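Local coordinates for beta-L-arabinobiosidase (Bacteroides thetaiotaomicron, PDB 5MQR), which probably hydrolyses arabinofuranosyl linkages of plant pectin, as a multidomain glycoside hydrolase that also carries sialidase-like modules, at residues V305-K310 with P327-W332; S412-D417 with P466-L471; D417-S422 with Y602-V607; I1040-L1045 with L1083-N1088. All blocks are in the same frame, centred on the assembly; numbering follows the deposited sequence.

Overall arrangement
Contacts 3 and 4 are buried, whereas contacts 1 and 2 lie partly at the surface. Contact 1 stands apart: its nearest atoms are about 22 Å from those of contact 2, and its two loops are held by a serine–carboxylate bond, a water and an alanine-backed guanidinium. Contacts 2 and 3 share Asp417 and meet the same sheet, through strands 470-479 and 600-610, yet contact 2 rests on a CH-pi contact of a proline over a histidine ring while contact 3 mixes backbone bonds, waters and a phenylalanine. Contact 4, in the C-terminal domain, is purely apolar packing between sheets. It touches contact 2 where Ala413 CB meets Asn1088 O at 3.9 Å.

Contact 1. Residues V305-K310 with P327-W332; sequences VNSNAK and PSEFRW
This is a loop-to-loop contact in the BNR repeat-like region, where residues 305-310 run beside the turn 327-332, with Val305, Ser307 and Ala309 matched in order to Pro327, Glu329 and Arg331. At the start the chains press together: Pro327 CA offers its hydrogen to Val305 O at 3.0 Å, and Val305 CG1 lies against Pro327 O. Next, Ser307 OG donates to Glu329 OE1 at 3.1 Å, coming in from above the carboxylate plane, 51° out of it. The bend of the Glu329 chain at chi2 (-66°) brings the carboxylate back to this serine, and a water donates both to OE2, at 2.8 Å, and to Asn306 O. At the far end Ala309 CB sits 3.5 Å above the Arg331 guanidinium plane, near its rim. The guanidinium hydrogen-bonds elsewhere, to Gln370 through NH1 and through NH2 to the phosphate of the phosphotyrosine at position 371. Ser328 OG takes the Phe330 N-H in an ST turn, which shapes the second loop. Residues 305-310 lead into strand 311-315, at one side of a four-stranded antiparallel blade, while 327-332 connects its strands 321-325 and 334-339.

Contact 2. Residues S412-D417 with P466-L471; sequences SAHADD and PASKEL
His414 and Pro466 make the tight half of this contact: the CB-CG-CD edge of the tilted proline ring lies over one face of the imidazole. Pro466 CD stands 3.8 Å from the ring centroid and only 2° off the normal, a CH-pi contact over the centre, and Pro466 CG meets His414 CD2 at 3.7 Å. The proline ring also reaches back to the main chain, with CD 3.4 Å from Ala413 O. With CG on the side of the backbone N (chi1 -81°), the imidazole swings over to the proline and sends its CE1 edge on toward Ser468 OG and, more distantly, Leu471 CD1. Residues 466-471 carry the chain from strand 460-468, in one sheet, to strand 470-479, in another, a passage between sheets within the sialidase-like CBM region, and the histidine fills the inside of that bend. The wetter side is the imidazole edge at NE2. There a water lies in the ring plane, 2.8 Å from NE2, and donates to Ser468 OG at 3.1 Å. That hydroxyl in turn donates to Pro466 O at 2.6 Å, from above the carbonyl plane, so it bridges the bend internally. The other ring nitrogen, His414 ND1, is hydrogen-bonded to Thr609 OG1 on strand 600-610.

Contact 3. Residues D417-S422 with Y602-V607; sequences DDFSKS and YRIANV
A short, weakly bonded antiparallel edge ends here, where the chain leaves strand 416-417 beside strand 600-610 and coils into a 3-10 turn at residues 419-421. Asp417 N donates to Val607 O at 2.9 Å with an N-H...O angle of 153°; the return bond from Val607 N to Asp417 O is weak, and Asn606 CA adds a CA-H...O contact to the same carbonyl. Beyond this point the backbones part and water fills in. Phe419 N and Asn606 N both donate to one water, and a second donates to Asp418 OD1 and Asn606 OD1, each at 2.7 Å. Asn606 ND2 is held by Asp476 on strand 470-479. The Phe419 side chain, with CG anti to its carbonyl carbon (chi1 -59°), turns back to the strand: its edge faces Ala605 CA, and CZ lies 3.9 Å from Val607 CG2. Leu448 and Trp431 pack against the same phenyl ring, which is buried. Asp417 OD2 forms a salt bridge with Arg463 and accepts a hydrogen bond from Trp431 NE1. Asp418 closes an Asx turn as the helical turn begins, its OD1 taking Ser420 N at 3.3 Å and Ser420 OG at 2.7 Å from the same face of the carboxylate.

Contact 4. Residues I1040-L1045 with L1083-N1088; sequences IEINPL and LRIFVN
Ile1040 and Ile1042 spend their backbone hydrogen bonds on Cys1103 and Leu1101 of strand 1101-1103, and no hydrogen bond crosses from them to Leu1083, Ile1085 or Val1087. Those bonds belong to their own sheet; the two segments are joined by the apolar filling of a beta-sandwich. Here, in the region of the glycosyl hydrolase family 65 C-terminal domain, the small sheet of strands 1040-1042 and 1101-1103 lies over a five-stranded antiparallel sheet that includes 1082-1087. The strands 1040-1042 and 1083-1087 approach to 9.6 Å and run at 151° to one another, close to antiparallel, a spacing bridged by side chains meeting end to end. Ile1042 is central. Its CG1 lies between the backbone N and the carbonyl carbon (chi1 78°), and the extended chi2 thrusts CD1 straight at the facing sheet. That one methyl meets Leu1083 CD2 at 3.7 Å and Ile1085 CG1 at 3.8 Å, end on with both side chains. Ile1085 CD1 answers by touching Ile1042 CG2 at 3.9 Å and, more loosely, Ile1040 CG2. Leu1101 closes in on both Ile1042 and Ile1085, while Ile1068 of strand 1064-1071 also packs on Ile1042. On its other face, the five-stranded sheet turns Phe1086 to Phe620. Pro1044 extends the apolar layer at one end, its CD 4.3 Å from Leu1083 CD2; at the other end the Ile1040 side chain slants across Val1087, CD1 meeting CG2 at 3.7 Å.

Contact 1. Residues V305-K310 with P327-W332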
loop_
_atom_site.group_PDB
_atom_site.type_symbol
_atom_site.label_atom_id
_atom_site.label_comp_id
_atom_site.label_asym_id
_atom_site.label_seq_id
_atom_site.Cartn_x
_atom_site.Cartn_y
_atom_site.Cartn_z
ATOM N N VAL A 305 8.957 7.736 -22.123
ATOM C CA VAL A 305 10.326 7.937 -22.560
ATOM C C VAL A 305 10.870 6.538 -22.836
ATOM O O VAL A 305 10.959 5.711 -21.938
ATOM C CB VAL A 305 11.142 8.699 -21.485
ATOM C CG1 VAL A 305 12.546 9.028 -21.986
ATOM C CG2 VAL A 305 10.380 9.968 -21.103
ATOM N N ASN A 306 11.209 6.293 -24.096
ATOM C CA ASN A 306 11.616 4.997 -24.569
ATOM C C ASN A 306 12.200 5.214 -25.938
ATOM O O ASN A 306 11.849 6.158 -26.659
ATOM C CB ASN A 306 10.427 4.014 -24.637
ATOM C CG ASN A 306 10.855 2.562 -24.856
ATOM O OD1 ASN A 306 10.357 1.893 -25.762
ATOM N ND2 ASN A 306 11.793 2.077 -24.044
ATOM N N SER A 307 13.104 4.324 -26.298
ATOM C CA SER A 307 13.814 4.454 -27.551
ATOM C C SER A 307 13.839 3.081 -28.219
ATOM O O SER A 307 12.782 2.520 -28.482
ATOM C CB SER A 307 15.197 5.064 -27.271
ATOM O OG SER A 307 15.989 5.108 -28.430
ATOM N N ASN A 308 15.027 2.512 -28.385
ATOM C CA ASN A 308 15.281 1.460 -29.321
ATOM C C ASN A 308 15.457 0.081 -28.701
ATOM O O ASN A 308 15.664 -0.881 -29.416
ATOM C CB ASN A 308 16.578 1.809 -30.056
ATOM C CG ASN A 308 16.470 1.529 -31.518
ATOM O OD1 ASN A 308 15.535 2.002 -32.160
ATOM N ND2 ASN A 308 17.398 0.737 -32.062
ATOM N N ALA A 309 15.402 -0.019 -27.382
ATOM C CA ALA A 309 15.815 -1.237 -26.697
ATOM C C ALA A 309 14.644 -2.127 -26.205
ATOM O O ALA A 309 14.830 -2.914 -25.263
ATOM C CB ALA A 309 16.739 -0.863 -25.550
ATOM N N LYS A 310 13.488 -2.014 -26.878
ATOM C CA LYS A 310 12.200 -2.684 -26.544
ATOM C C LYS A 310 11.480 -2.188 -25.271
ATOM O O LYS A 310 12.094 -1.747 -24.296
ATOM C CB LYS A 310 12.316 -4.206 -26.405
ATOM C CG LYS A 310 12.836 -4.973 -27.594
ATOM C CD LYS A 310 12.802 -6.471 -27.295
ATOM C CE LYS A 310 13.306 -7.286 -28.487
ATOM N NZ LYS A 310 13.254 -8.759 -28.267
ATOM N N PRO A 327 13.636 3.832 -19.698
ATOM C CA PRO A 327 12.926 5.106 -19.726
ATOM C C PRO A 327 13.853 6.232 -20.212
ATOM O O PRO A 327 14.019 7.263 -19.553
ATOM C CB PRO A 327 12.516 5.282 -18.260
ATOM C CG PRO A 327 13.697 4.741 -17.527
ATOM C CD PRO A 327 14.182 3.578 -18.343
ATOM N N SER A 328 14.469 6.023 -21.369
ATOM C CA SER A 328 15.652 6.767 -21.720
ATOM C C SER A 328 16.048 6.536 -23.155
ATOM O O SER A 328 15.642 5.539 -23.769
ATOM C CB SER A 328 16.802 6.342 -20.793
ATOM O OG SER A 328 17.976 7.094 -21.066
ATOM N N GLU A 329 16.839 7.470 -23.681
ATOM C CA GLU A 329 17.490 7.304 -24.996
ATOM C C GLU A 329 18.789 6.462 -24.893
ATOM O O GLU A 329 19.344 6.044 -25.902
ATOM C CB GLU A 329 17.757 8.659 -25.653
ATOM C CG GLU A 329 16.474 9.385 -26.068
ATOM C CD GLU A 329 15.709 8.669 -27.188
ATOM O OE1 GLU A 329 16.370 8.168 -28.129
ATOM O OE2 GLU A 329 14.455 8.573 -27.122
ATOM N N PHE A 330 19.235 6.215 -23.666
ATOM C CA PHE A 330 20.335 5.303 -23.369
ATOM C C PHE A 330 19.705 4.028 -22.840
ATOM O O PHE A 330 18.561 4.052 -22.356
ATOM C CB PHE A 330 21.256 5.917 -22.323
ATOM C CG PHE A 330 21.831 7.246 -22.738
ATOM C CD1 PHE A 330 21.118 8.422 -22.534
ATOM C CD2 PHE A 330 23.078 7.317 -23.333
ATOM C CE1 PHE A 330 21.638 9.646 -22.911
ATOM C CE2 PHE A 330 23.606 8.540 -23.737
ATOM C CZ PHE A 330 22.880 9.713 -23.524
ATOM N N ARG A 331 20.424 2.914 -22.917
ATOM C CA ARG A 331 19.863 1.653 -22.457
ATOM C C ARG A 331 20.082 1.427 -20.975
ATOM O O ARG A 331 20.545 0.383 -20.565
ATOM C CB ARG A 331 20.365 0.498 -23.327
ATOM C CG ARG A 331 20.071 0.759 -24.788
ATOM C CD ARG A 331 20.350 -0.442 -25.659
ATOM N NE ARG A 331 20.082 -0.141 -27.064
ATOM C CZ ARG A 331 19.766 -1.032 -28.008
ATOM N NH1 ARG A 331 19.692 -2.338 -27.747
ATOM N NH2 ARG A 331 19.515 -0.606 -29.245
ATOM N N TRP A 332 19.683 2.399 -20.163
ATOM C CA TRP A 332 19.675 2.256 -18.707
ATOM C C TRP A 332 18.822 3.354 -18.062
ATOM O O TRP A 332 18.601 4.364 -18.681
ATOM C CB TRP A 332 21.093 2.358 -18.160
ATOM C CG TRP A 332 21.750 3.719 -18.267
ATOM C CD1 TRP A 332 21.558 4.792 -17.444
ATOM C CD2 TRP A 332 22.737 4.121 -19.216
ATOM N NE1 TRP A 332 22.376 5.841 -17.817
ATOM C CE2 TRP A 332 23.096 5.460 -18.915
ATOM C CE3 TRP A 332 23.363 3.482 -20.292
ATOM C CZ2 TRP A 332 24.047 6.174 -19.666
ATOM C CZ3 TRP A 332 24.329 4.197 -21.037
ATOM C CH2 TRP A 332 24.661 5.519 -20.713
HETATM O O HOH W 1 12.933 7.434 -29.212
#

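Contact 2. Residues S412-D417 with P466-L471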
loop_
_atom_site.group_PDB
_atom_site.type_symbol
_atom_site.label_atom_id
_atom_site.label_comp_id
_atom_site.label_asym_id
_atom_site.label_seq_id
_atom_site.Cartn_x
_atom_site.Cartn_y
_atom_site.Cartn_z
ATOM N N SER A 412 5.974 -0.619 4.027
ATOM C CA SER A 412 4.947 -0.230 4.981
ATOM C C SER A 412 5.354 -0.506 6.438
ATOM O O SER A 412 4.649 -0.110 7.365
ATOM C CB SER A 412 3.636 -0.944 4.653
ATOM O OG SER A 412 3.678 -2.310 4.976
ATOM N N ALA A 413 6.477 -1.189 6.621
ATOM C CA ALA A 413 7.015 -1.478 7.918
ATOM C C ALA A 413 8.538 -1.439 7.894
ATOM O O ALA A 413 9.168 -1.760 6.888
ATOM C CB ALA A 413 6.565 -2.849 8.360
ATOM N N HIS A 414 9.093 -1.087 9.049
ATOM C CA HIS A 414 10.512 -1.152 9.301
ATOM C C HIS A 414 11.005 -2.588 9.319
ATOM O O HIS A 414 10.234 -3.534 9.465
ATOM C CB HIS A 414 10.861 -0.454 10.619
ATOM C CG HIS A 414 10.959 1.024 10.472
ATOM N ND1 HIS A 414 12.109 1.646 10.035
ATOM C CD2 HIS A 414 10.028 1.999 10.600
ATOM C CE1 HIS A 414 11.892 2.944 9.932
ATOM N NE2 HIS A 414 10.634 3.180 10.261
ATOM N N ALA A 415 12.314 -2.715 9.182
ATOM C CA ALA A 415 12.984 -3.986 9.145
ATOM C C ALA A 415 13.065 -4.571 10.545
ATOM O O ALA A 415 13.347 -3.878 11.521
ATOM C CB ALA A 415 14.390 -3.823 8.577
ATOM N N ASP A 416 12.832 -5.872 10.611
ATOM C CA ASP A 416 13.158 -6.651 11.784
ATOM C C ASP A 416 13.289 -8.091 11.294
ATOM O O ASP A 416 12.359 -8.876 11.400
ATOM C CB ASP A 416 12.077 -6.472 12.873
ATOM C CG ASP A 416 12.449 -7.146 14.167
ATOM O OD1 ASP A 416 13.624 -7.546 14.355
ATOM O OD2 ASP A 416 11.551 -7.283 15.005
ATOM N N ASP A 417 14.457 -8.403 10.744
ATOM C CA ASP A 417 14.635 -9.513 9.842
ATOM C C ASP A 417 15.541 -10.530 10.488
ATOM O O ASP A 417 16.640 -10.207 10.941
ATOM C CB ASP A 417 15.267 -9.047 8.528
ATOM C CG ASP A 417 14.449 -7.957 7.811
ATOM O OD1 ASP A 417 13.297 -7.633 8.183
ATOM O OD2 ASP A 417 15.002 -7.404 6.840
ATOM N N PRO A 466 10.369 2.403 5.536
ATOM C CA PRO A 466 9.599 3.654 5.505
ATOM C C PRO A 466 10.520 4.871 5.587
ATOM O O PRO A 466 11.431 4.899 6.414
ATOM C CB PRO A 466 8.701 3.570 6.757
ATOM C CG PRO A 466 8.665 2.132 7.116
ATOM C CD PRO A 466 10.002 1.563 6.690
ATOM N N ALA A 467 10.280 5.823 4.692
ATOM C CA ALA A 467 11.038 7.061 4.597
ATOM C C ALA A 467 11.075 7.725 5.963
ATOM O O ALA A 467 10.014 7.986 6.535
ATOM C CB ALA A 467 10.381 7.983 3.567
ATOM N N SER A 468 12.277 7.967 6.486
ATOM C CA SER A 468 12.467 8.364 7.872
ATOM C C SER A 468 13.446 9.539 8.012
ATOM O O SER A 468 14.470 9.604 7.317
ATOM C CB SER A 468 12.971 7.162 8.690
ATOM O OG SER A 468 12.065 6.048 8.636
ATOM N N LYS A 469 13.126 10.451 8.932
ATOM C CA LYS A 469 13.954 11.622 9.239
ATOM C C LYS A 469 14.922 11.294 10.353
ATOM O O LYS A 469 16.098 11.622 10.252
ATOM C CB LYS A 469 13.091 12.823 9.636
ATOM C CG LYS A 469 12.114 13.262 8.568
ATOM C CD LYS A 469 11.136 14.331 9.069
ATOM C CE LYS A 469 9.886 14.419 8.166
ATOM N NZ LYS A 469 8.698 15.121 8.782
ATOM N N GLU A 470 14.408 10.672 11.417
ATOM C CA GLU A 470 15.222 10.070 12.475
ATOM C C GLU A 470 15.198 8.553 12.262
ATOM O O GLU A 470 14.116 7.950 12.142
ATOM C CB GLU A 470 14.665 10.414 13.850
ATOM C CG GLU A 470 14.578 11.909 14.144
ATOM C CD GLU A 470 15.952 12.555 14.342
ATOM O OE1 GLU A 470 16.745 12.058 15.186
ATOM O OE2 GLU A 470 16.244 13.561 13.648
ATOM N N LEU A 471 16.386 7.954 12.182
ATOM C CA LEU A 471 16.523 6.547 11.856
ATOM C C LEU A 471 17.582 5.866 12.704
ATOM O O LEU A 471 18.708 6.378 12.832
ATOM C CB LEU A 471 16.876 6.406 10.376
ATOM C CG LEU A 471 17.047 5.022 9.775
ATOM C CD1 LEU A 471 15.757 4.231 9.848
ATOM C CD2 LEU A 471 17.481 5.141 8.330
HETATM O O HOH W 2 9.275 5.590 9.976
#

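Contact 3. Residues D417-S422 with Y602-V607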
loop_
_atom_site.group_PDB
_atom_site.type_symbol
_atom_site.label_atom_id
_atom_site.label_comp_id
_atom_site.label_asym_id
_atom_site.label_seq_id
_atom_site.Cartn_x
_atom_site.Cartn_y
_atom_site.Cartn_z
ATOM N N ASP A 417 14.457 -8.403 10.744
ATOM C CA ASP A 417 14.635 -9.513 9.842
ATOM C C ASP A 417 15.541 -10.530 10.488
ATOM O O ASP A 417 16.640 -10.207 10.941
ATOM C CB ASP A 417 15.267 -9.047 8.528
ATOM C CG ASP A 417 14.449 -7.957 7.811
ATOM O OD1 ASP A 417 13.297 -7.633 8.183
ATOM O OD2 ASP A 417 15.002 -7.404 6.840
ATOM N N ASP A 418 15.049 -11.760 10.545
ATOM C CA ASP A 418 15.797 -12.914 11.007
ATOM C C ASP A 418 15.893 -13.847 9.799
ATOM O O ASP A 418 14.908 -14.467 9.413
ATOM C CB ASP A 418 15.042 -13.531 12.188
ATOM C CG ASP A 418 15.697 -14.787 12.750
ATOM O OD1 ASP A 418 16.734 -15.222 12.211
ATOM O OD2 ASP A 418 15.131 -15.347 13.737
ATOM N N PHE A 419 17.082 -13.927 9.208
ATOM C CA PHE A 419 17.275 -14.674 7.954
ATOM C C PHE A 419 17.180 -16.196 8.116
ATOM O O PHE A 419 16.951 -16.891 7.137
ATOM C CB PHE A 419 18.590 -14.297 7.279
ATOM C CG PHE A 419 18.697 -12.839 6.944
ATOM C CD1 PHE A 419 17.783 -12.242 6.081
ATOM C CD2 PHE A 419 19.708 -12.051 7.502
ATOM C CE1 PHE A 419 17.863 -10.888 5.789
ATOM C CE2 PHE A 419 19.793 -10.701 7.210
ATOM C CZ PHE A 419 18.870 -10.117 6.347
ATOM N N SER A 420 17.328 -16.696 9.347
ATOM C CA SER A 420 17.179 -18.134 9.656
ATOM C C SER A 420 15.746 -18.596 9.416
ATOM O O SER A 420 15.501 -19.773 9.201
ATOM C CB SER A 420 17.599 -18.448 11.107
ATOM O OG SER A 420 16.686 -17.901 12.038
ATOM N N LYS A 421 14.807 -17.662 9.432
ATOM C CA LYS A 421 13.421 -17.973 9.101
ATOM C C LYS A 421 13.170 -18.179 7.606
ATOM O O LYS A 421 12.053 -18.549 7.227
ATOM C CB LYS A 421 12.483 -16.881 9.647
ATOM C CG LYS A 421 12.413 -16.839 11.169
ATOM C CD LYS A 421 11.338 -15.840 11.601
ATOM C CE LYS A 421 11.265 -15.648 13.119
ATOM N NZ LYS A 421 10.471 -14.416 13.405
ATOM N N SER A 422 14.174 -17.928 6.761
ATOM C CA SER A 422 14.037 -18.084 5.314
ATOM C C SER A 422 14.922 -19.212 4.851
ATOM O O SER A 422 16.093 -19.271 5.218
ATOM C CB SER A 422 14.416 -16.788 4.621
ATOM O OG SER A 422 13.494 -15.772 4.972
ATOM N N TYR A 602 31.120 -11.302 2.836
ATOM C CA TYR A 602 30.541 -10.552 3.963
ATOM C C TYR A 602 29.222 -11.177 4.357
ATOM O O TYR A 602 28.498 -11.707 3.518
ATOM C CB TYR A 602 30.333 -9.085 3.591
ATOM C CG TYR A 602 31.599 -8.447 3.091
ATOM C CD1 TYR A 602 32.541 -7.936 3.979
ATOM C CD2 TYR A 602 31.899 -8.424 1.723
ATOM C CE1 TYR A 602 33.733 -7.377 3.521
ATOM C CE2 TYR A 602 33.095 -7.882 1.266
ATOM C CZ TYR A 602 33.995 -7.349 2.164
ATOM O OH TYR A 602 35.159 -6.800 1.700
ATOM N N ARG A 603 28.907 -11.106 5.639
ATOM C CA ARG A 603 27.671 -11.648 6.156
ATOM C C ARG A 603 26.937 -10.633 7.049
ATOM O O ARG A 603 27.566 -9.953 7.864
ATOM C CB ARG A 603 27.984 -12.876 6.966
ATOM C CG ARG A 603 28.449 -14.051 6.145
ATOM C CD ARG A 603 28.899 -15.137 7.090
ATOM N NE ARG A 603 29.267 -16.355 6.398
ATOM C CZ ARG A 603 30.399 -16.547 5.734
ATOM N NH1 ARG A 603 31.304 -15.585 5.613
ATOM N NH2 ARG A 603 30.619 -17.718 5.161
ATOM N N ILE A 604 25.615 -10.536 6.902
ATOM C CA ILE A 604 24.810 -9.726 7.822
ATOM C C ILE A 604 23.671 -10.551 8.403
ATOM O O ILE A 604 23.231 -11.528 7.811
ATOM C CB ILE A 604 24.309 -8.401 7.194
ATOM C CG1 ILE A 604 23.455 -8.662 5.955
ATOM C CG2 ILE A 604 25.498 -7.521 6.822
ATOM C CD1 ILE A 604 22.804 -7.416 5.376
ATOM N N ALA A 605 23.243 -10.152 9.594
ATOM C CA ALA A 605 22.168 -10.806 10.306
ATOM C C ALA A 605 21.412 -9.820 11.197
ATOM O O ALA A 605 21.958 -8.808 11.621
ATOM C CB ALA A 605 22.728 -11.938 11.162
ATOM N N ASN A 606 20.159 -10.154 11.492
ATOM C CA ASN A 606 19.357 -9.449 12.499
ATOM C C ASN A 606 19.234 -7.964 12.158
ATOM O O ASN A 606 19.540 -7.094 12.977
ATOM C CB ASN A 606 19.942 -9.652 13.899
ATOM C CG ASN A 606 20.018 -11.109 14.284
ATOM O OD1 ASN A 606 19.030 -11.834 14.210
ATOM N ND2 ASN A 606 21.185 -11.543 14.697
ATOM N N VAL A 607 18.796 -7.690 10.938
ATOM C CA VAL A 607 18.741 -6.342 10.453
ATOM C C VAL A 607 17.465 -5.734 11.035
ATOM O O VAL A 607 16.380 -6.246 10.769
ATOM C CB VAL A 607 18.704 -6.317 8.917
ATOM C CG1 VAL A 607 18.581 -4.889 8.422
ATOM C CG2 VAL A 607 19.939 -6.992 8.344
HETATM O O HOH W 3 19.085 -14.332 13.153
HETATM O O HOH W 4 19.351 -12.986 10.764
#

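Contact 4. Residues I1040-L1045 with L1083-N1088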
loop_
_atom_site.group_PDB
_atom_site.type_symbol
_atom_site.label_atom_id
_atom_site.label_comp_id
_atom_site.label_asym_id
_atom_site.label_seq_id
_atom_site.Cartn_x
_atom_site.Cartn_y
_atom_site.Cartn_z
ATOM N N ILE A 1040 -9.566 -8.223 16.060
ATOM C CA ILE A 1040 -9.891 -6.986 15.367
ATOM C C ILE A 1040 -11.115 -7.221 14.491
ATOM O O ILE A 1040 -11.154 -8.188 13.733
ATOM C CB ILE A 1040 -8.740 -6.501 14.486
ATOM C CG1 ILE A 1040 -7.459 -6.367 15.316
ATOM C CG2 ILE A 1040 -9.120 -5.185 13.788
ATOM C CD1 ILE A 1040 -6.234 -6.075 14.466
ATOM N N GLU A 1041 -12.097 -6.330 14.603
ATOM C CA GLU A 1041 -13.375 -6.456 13.895
ATOM C C GLU A 1041 -13.633 -5.136 13.192
ATOM O O GLU A 1041 -13.714 -4.105 13.846
ATOM C CB GLU A 1041 -14.506 -6.763 14.889
ATOM C CG GLU A 1041 -15.927 -6.824 14.300
ATOM C CD GLU A 1041 -17.045 -6.874 15.363
ATOM O OE1 GLU A 1041 -16.758 -6.935 16.572
ATOM O OE2 GLU A 1041 -18.243 -6.845 14.995
ATOM N N ILE A 1042 -13.726 -5.169 11.872
ATOM C CA ILE A 1042 -14.157 -4.010 11.112
ATOM C C ILE A 1042 -15.362 -4.345 10.272
ATOM O O ILE A 1042 -15.558 -5.486 9.872
ATOM C CB ILE A 1042 -13.056 -3.378 10.230
ATOM C CG1 ILE A 1042 -12.816 -4.167 8.936
ATOM C CG2 ILE A 1042 -11.780 -3.222 11.030
ATOM C CD1 ILE A 1042 -11.784 -3.529 8.018
ATOM N N ASN A 1043 -16.157 -3.321 9.999
ATOM C CA ASN A 1043 -17.351 -3.467 9.192
ATOM C C ASN A 1043 -17.746 -2.089 8.703
ATOM O O ASN A 1043 -18.604 -1.441 9.297
ATOM C CB ASN A 1043 -18.469 -4.110 10.016
ATOM C CG ASN A 1043 -19.712 -4.364 9.192
ATOM O OD1 ASN A 1043 -19.615 -4.730 8.020
ATOM N ND2 ASN A 1043 -20.873 -4.118 9.771
ATOM N N PRO A 1044 -17.084 -1.607 7.645
ATOM C CA PRO A 1044 -17.400 -0.275 7.133
ATOM C C PRO A 1044 -18.829 -0.152 6.651
ATOM O O PRO A 1044 -19.325 -1.042 5.994
ATOM C CB PRO A 1044 -16.446 -0.097 5.960
ATOM C CG PRO A 1044 -15.422 -1.152 6.111
ATOM C CD PRO A 1044 -16.072 -2.282 6.825
ATOM N N LEU A 1045 -19.474 0.952 6.988
ATOM C CA LEU A 1045 -20.818 1.231 6.520
ATOM C C LEU A 1045 -20.760 2.251 5.389
ATOM O O LEU A 1045 -21.413 3.276 5.418
ATOM C CB LEU A 1045 -21.690 1.741 7.681
ATOM C CG LEU A 1045 -21.693 0.870 8.923
ATOM C CD1 LEU A 1045 -22.387 1.595 10.062
ATOM C CD2 LEU A 1045 -22.297 -0.491 8.641
ATOM N N LEU A 1083 -10.125 -4.596 0.753
ATOM C CA LEU A 1083 -10.166 -4.070 2.093
ATOM C C LEU A 1083 -9.085 -4.758 2.904
ATOM O O LEU A 1083 -9.079 -5.964 2.981
ATOM C CB LEU A 1083 -11.544 -4.368 2.717
ATOM C CG LEU A 1083 -11.757 -3.960 4.175
ATOM C CD1 LEU A 1083 -11.617 -2.449 4.350
ATOM C CD2 LEU A 1083 -13.118 -4.462 4.661
ATOM N N ARG A 1084 -8.201 -3.999 3.541
ATOM C CA ARG A 1084 -7.087 -4.599 4.276
ATOM C C ARG A 1084 -6.885 -3.949 5.616
ATOM O O ARG A 1084 -7.094 -2.754 5.772
ATOM C CB ARG A 1084 -5.794 -4.475 3.483
ATOM C CG ARG A 1084 -5.717 -5.484 2.375
ATOM C CD ARG A 1084 -4.511 -5.284 1.455
ATOM N NE ARG A 1084 -4.847 -5.848 0.149
ATOM C CZ ARG A 1084 -4.559 -7.075 -0.252
ATOM N NH1 ARG A 1084 -3.836 -7.876 0.507
ATOM N NH2 ARG A 1084 -4.966 -7.486 -1.441
ATOM N N ILE A 1085 -6.461 -4.761 6.565
ATOM C CA ILE A 1085 -6.116 -4.327 7.907
ATOM C C ILE A 1085 -4.635 -4.602 8.103
ATOM O O ILE A 1085 -4.177 -5.705 7.799
ATOM C CB ILE A 1085 -6.866 -5.130 8.967
ATOM C CG1 ILE A 1085 -8.366 -4.878 8.821
ATOM C CG2 ILE A 1085 -6.379 -4.767 10.382
ATOM C CD1 ILE A 1085 -9.222 -5.834 9.626
ATOM N N PHE A 1086 -3.909 -3.612 8.627
ATOM C CA PHE A 1086 -2.519 -3.799 8.991
ATOM C C PHE A 1086 -2.355 -3.578 10.491
ATOM O O PHE A 1086 -2.999 -2.716 11.076
ATOM C CB PHE A 1086 -1.587 -2.868 8.200
ATOM C CG PHE A 1086 -1.582 -3.119 6.708
ATOM C CD1 PHE A 1086 -2.638 -2.692 5.907
ATOM C CD2 PHE A 1086 -0.491 -3.751 6.087
ATOM C CE1 PHE A 1086 -2.641 -2.918 4.528
ATOM C CE2 PHE A 1086 -0.488 -3.992 4.707
ATOM C CZ PHE A 1086 -1.565 -3.562 3.922
ATOM N N VAL A 1087 -1.476 -4.381 11.083
ATOM C CA VAL A 1087 -1.015 -4.233 12.456
ATOM C C VAL A 1087 0.491 -3.953 12.399
ATOM O O VAL A 1087 1.248 -4.783 11.892
ATOM C CB VAL A 1087 -1.282 -5.523 13.249
ATOM C CG1 VAL A 1087 -0.746 -5.429 14.680
ATOM C CG2 VAL A 1087 -2.768 -5.830 13.218
ATOM N N ASN A 1088 0.917 -2.801 12.912
ATOM C CA ASN A 1088 2.314 -2.347 12.838
ATOM C C ASN A 1088 2.904 -2.550 11.453
ATOM O O ASN A 1088 4.019 -3.046 11.295
ATOM C CB ASN A 1088 3.148 -3.032 13.912
ATOM C CG ASN A 1088 2.608 -2.764 15.311
ATOM O OD1 ASN A 1088 1.842 -1.830 15.535
ATOM N ND2 ASN A 1088 2.988 -3.597 16.251
#